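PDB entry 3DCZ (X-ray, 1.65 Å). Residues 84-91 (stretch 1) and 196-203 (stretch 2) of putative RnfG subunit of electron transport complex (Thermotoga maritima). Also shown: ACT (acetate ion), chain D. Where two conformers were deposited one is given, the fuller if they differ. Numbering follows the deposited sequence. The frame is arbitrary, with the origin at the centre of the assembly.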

# COMPACT_ATOMS: atom_id res chain seq x y z
N ALA A 84 -7.47 0.32 10.07
CA ALA A 84 -6.67 0.59 8.89
C ALA A 84 -5.24 0.90 9.35
O ALA A 84 -5.05 1.45 10.43
CB ALA A 84 -7.27 1.73 8.11
N TYR A 85 -4.26 0.54 8.52
CA TYR A 85 -2.85 0.72 8.82
C TYR A 85 -2.22 1.35 7.60
O TYR A 85 -2.46 0.87 6.48
CB TYR A 85 -2.21 -0.65 9.11
CG TYR A 85 -2.80 -1.24 10.35
CD1 TYR A 85 -2.28 -0.88 11.61
CD2 TYR A 85 -3.94 -2.01 10.31
CE1 TYR A 85 -2.87 -1.32 12.77
CE2 TYR A 85 -4.51 -2.48 11.48
CZ TYR A 85 -3.97 -2.13 12.71
OH TYR A 85 -4.55 -2.55 13.88
N VAL A 86 -1.43 2.40 7.80
CA VAL A 86 -0.67 3.00 6.71
C VAL A 86 0.79 2.86 7.05
O VAL A 86 1.24 3.18 8.14
CB VAL A 86 -1.07 4.48 6.44
CG1 VAL A 86 -0.15 5.09 5.39
CG2 VAL A 86 -2.56 4.56 6.04
N LEU A 87 1.53 2.35 6.08
CA LEU A 87 2.99 2.36 6.22
C LEU A 87 3.64 2.61 4.88
O LEU A 87 2.97 2.86 3.89
CB LEU A 87 3.48 1.08 6.92
CG LEU A 87 3.29 -0.28 6.23
CD1 LEU A 87 3.83 -1.40 7.11
CD2 LEU A 87 1.80 -0.55 5.93
N SER A 88 4.98 2.63 4.90
CA SER A 88 5.74 2.93 3.71
C SER A 88 6.75 1.80 3.47
O SER A 88 7.07 1.00 4.36
CB SER A 88 6.45 4.27 3.94
OG SER A 88 5.50 5.33 3.87
N GLY A 89 7.31 1.78 2.27
CA GLY A 89 8.28 0.79 1.94
C GLY A 89 9.17 1.15 0.78
O GLY A 89 8.89 2.09 0.01
N TYR A 90 10.25 0.41 0.71
CA TYR A 90 11.29 0.58 -0.29
C TYR A 90 11.74 -0.78 -0.83
O TYR A 90 11.85 -1.74 -0.08
CB TYR A 90 12.52 1.24 0.35
CG TYR A 90 13.76 1.25 -0.52
CD1 TYR A 90 13.95 2.22 -1.51
CD2 TYR A 90 14.72 0.24 -0.40
CE1 TYR A 90 15.08 2.18 -2.31
CE2 TYR A 90 15.84 0.21 -1.19
CZ TYR A 90 16.01 1.16 -2.14
OH TYR A 90 17.17 1.05 -2.90
N ALA A 91 12.06 -0.86 -2.11
CA ALA A 91 12.78 -1.98 -2.67
C ALA A 91 13.80 -1.47 -3.67
O ALA A 91 13.58 -0.44 -4.30
CB ALA A 91 11.80 -2.99 -3.35
N ASN A 196 4.56 -6.37 -0.77
CA ASN A 196 4.65 -7.66 -0.16
C ASN A 196 5.38 -7.62 1.19
O ASN A 196 5.03 -8.31 2.14
CB ASN A 196 5.34 -8.64 -1.09
CG ASN A 196 4.43 -9.17 -2.18
OD1 ASN A 196 3.21 -9.29 -1.99
ND2 ASN A 196 5.03 -9.55 -3.30
N LEU A 197 6.44 -6.81 1.28
CA LEU A 197 7.14 -6.66 2.54
C LEU A 197 6.32 -5.99 3.61
O LEU A 197 6.38 -6.36 4.80
CB LEU A 197 8.47 -5.92 2.32
CG LEU A 197 9.53 -6.68 1.53
CD1 LEU A 197 10.73 -5.77 1.31
CD2 LEU A 197 9.88 -7.95 2.27
N MSE A 198 5.58 -4.95 3.23
CA MSE A 198 4.72 -4.26 4.19
C MSE A 198 3.67 -5.22 4.75
O MSE A 198 3.39 -5.21 5.94
CB MSE A 198 4.07 -3.04 3.50
CG MSE A 198 4.98 -1.85 3.44
SE MSE A 198 4.01 -0.35 2.56
CE MSE A 198 4.89 -0.85 1.20
N TYR A 199 3.12 -6.05 3.88
CA TYR A 199 2.17 -7.08 4.32
C TYR A 199 2.82 -8.08 5.28
O TYR A 199 2.26 -8.39 6.33
CB TYR A 199 1.57 -7.78 3.11
CG TYR A 199 0.64 -8.91 3.47
CD1 TYR A 199 -0.66 -8.67 3.97
CD2 TYR A 199 1.03 -10.24 3.28
CE1 TYR A 199 -1.51 -9.73 4.29
CE2 TYR A 199 0.17 -11.29 3.60
CZ TYR A 199 -1.09 -11.02 4.10
OH TYR A 199 -1.94 -12.10 4.37
N ARG A 200 4.03 -8.53 4.94
CA ARG A 200 4.77 -9.41 5.83
C ARG A 200 4.92 -8.80 7.20
O ARG A 200 4.68 -9.44 8.21
CB ARG A 200 6.12 -9.72 5.26
CG ARG A 200 6.12 -10.84 4.32
CD ARG A 200 7.57 -11.14 3.92
NE ARG A 200 8.44 -11.54 5.03
CZ ARG A 200 9.76 -11.75 4.92
NH1 ARG A 200 10.39 -11.54 3.77
NH2 ARG A 200 10.45 -12.16 5.94
N TYR A 201 5.33 -7.54 7.22
CA TYR A 201 5.54 -6.85 8.49
C TYR A 201 4.25 -6.75 9.29
O TYR A 201 4.23 -7.08 10.45
CB TYR A 201 6.15 -5.46 8.22
CG TYR A 201 6.37 -4.69 9.50
CD1 TYR A 201 7.55 -4.83 10.21
CD2 TYR A 201 5.37 -3.88 10.03
CE1 TYR A 201 7.77 -4.16 11.41
CE2 TYR A 201 5.60 -3.19 11.24
CZ TYR A 201 6.81 -3.35 11.90
OH TYR A 201 7.06 -2.69 13.08
N LEU A 202 3.17 -6.31 8.66
CA LEU A 202 1.87 -6.21 9.35
C LEU A 202 1.43 -7.55 9.94
O LEU A 202 0.92 -7.62 11.06
CB LEU A 202 0.78 -5.72 8.41
CG LEU A 202 0.83 -4.26 8.04
CD1 LEU A 202 -0.29 -3.90 7.02
CD2 LEU A 202 0.68 -3.41 9.30
N GLU A 203 1.59 -8.61 9.17
CA GLU A 203 1.28 -9.95 9.66
C GLU A 203 2.11 -10.33 10.88
O GLU A 203 1.57 -10.94 11.82
CB GLU A 203 1.48 -10.98 8.55
CG GLU A 203 0.39 -10.93 7.50
CD GLU A 203 -0.92 -11.47 8.01
OE1 GLU A 203 -0.89 -12.53 8.64
OE2 GLU A 203 -1.96 -10.86 7.77
C ACT D . -6.14 -5.60 14.20
O ACT D . -6.36 -4.47 13.75
OXT ACT D . -7.15 -6.19 14.63
CH3 ACT D . -4.78 -6.22 14.18

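The most unusual feature of this contact is a glycine in the strand that makes room for a selenium-bearing side chain from the helix. M198, present as selenomethionine, reaches across so that its SE atom lies 3.6 Å from the backbone C of S88 and its terminal methyl CE lies 3.7 Å from the backbone N of G89. A CB on G89 would point toward the helix and, in ideal geometry, would stand 2.7 Å from M198 CE, well inside contact distance. The absence of a side chain therefore lets M198 pack directly against the main chain, and here the CA atoms of G89 and M198 come within 6.6 Å of each other.

The strand, 84-90, and the helix, 196-203, run at 131° to each other, with their axes 8.4 Å apart at closest approach. No hydrogen bond joins them. The helix spends its main-chain polarity internally, as in Y201 N to L197 O and L202 N to M198 O, both 2.9 Å, and what it offers the strand is apolar surface. The two stretches together bury 345 Å², largely through L87, M198 and L202.

L87 is the centre of the packing on the strand side. Strand alternation directs Y85 and L87 toward the helix while V86 and S88 point away. With chi1 p and chi2 t, L87 places its CG 3.6 Å from M198 CG; its CD1 lies 4.1 Å from CD2 of Y201 and its CD2 4.1 Å from CD1 of L202. L87 CD1 also lies 4.3 Å from L202 CD2, so both methyls touch L202 while CD1 reaches Y201 as well. A branched leucine suits this position because it can touch three helix residues at once. M198 suits its own place for a different reason: its long, unbranched chain, with chi2 t and chi3 near -99°, can carry the selenium and methyl along to the glycine.

The helical repeat brings L197, M198, Y201 and L202 to the strand side, whereas Y199 points away. L202, four residues after M198, extends the apolar patch toward Y85. At the other end L197 makes a looser approach, its CD1 4.4 Å from the carbonyl O of Y90.

Y85 serves two environments. Its CB and the near part of its ring lie against L202 CD2, with Y85 CB 4.0 Å and CG 4.2 Å from that atom, and at the far end of the ring OH donates a 2.6 Å hydrogen bond to O of the acetate ion, probably acquired from the crystallisation liquor. Tyrosine thus combines an apolar base with a polar tip.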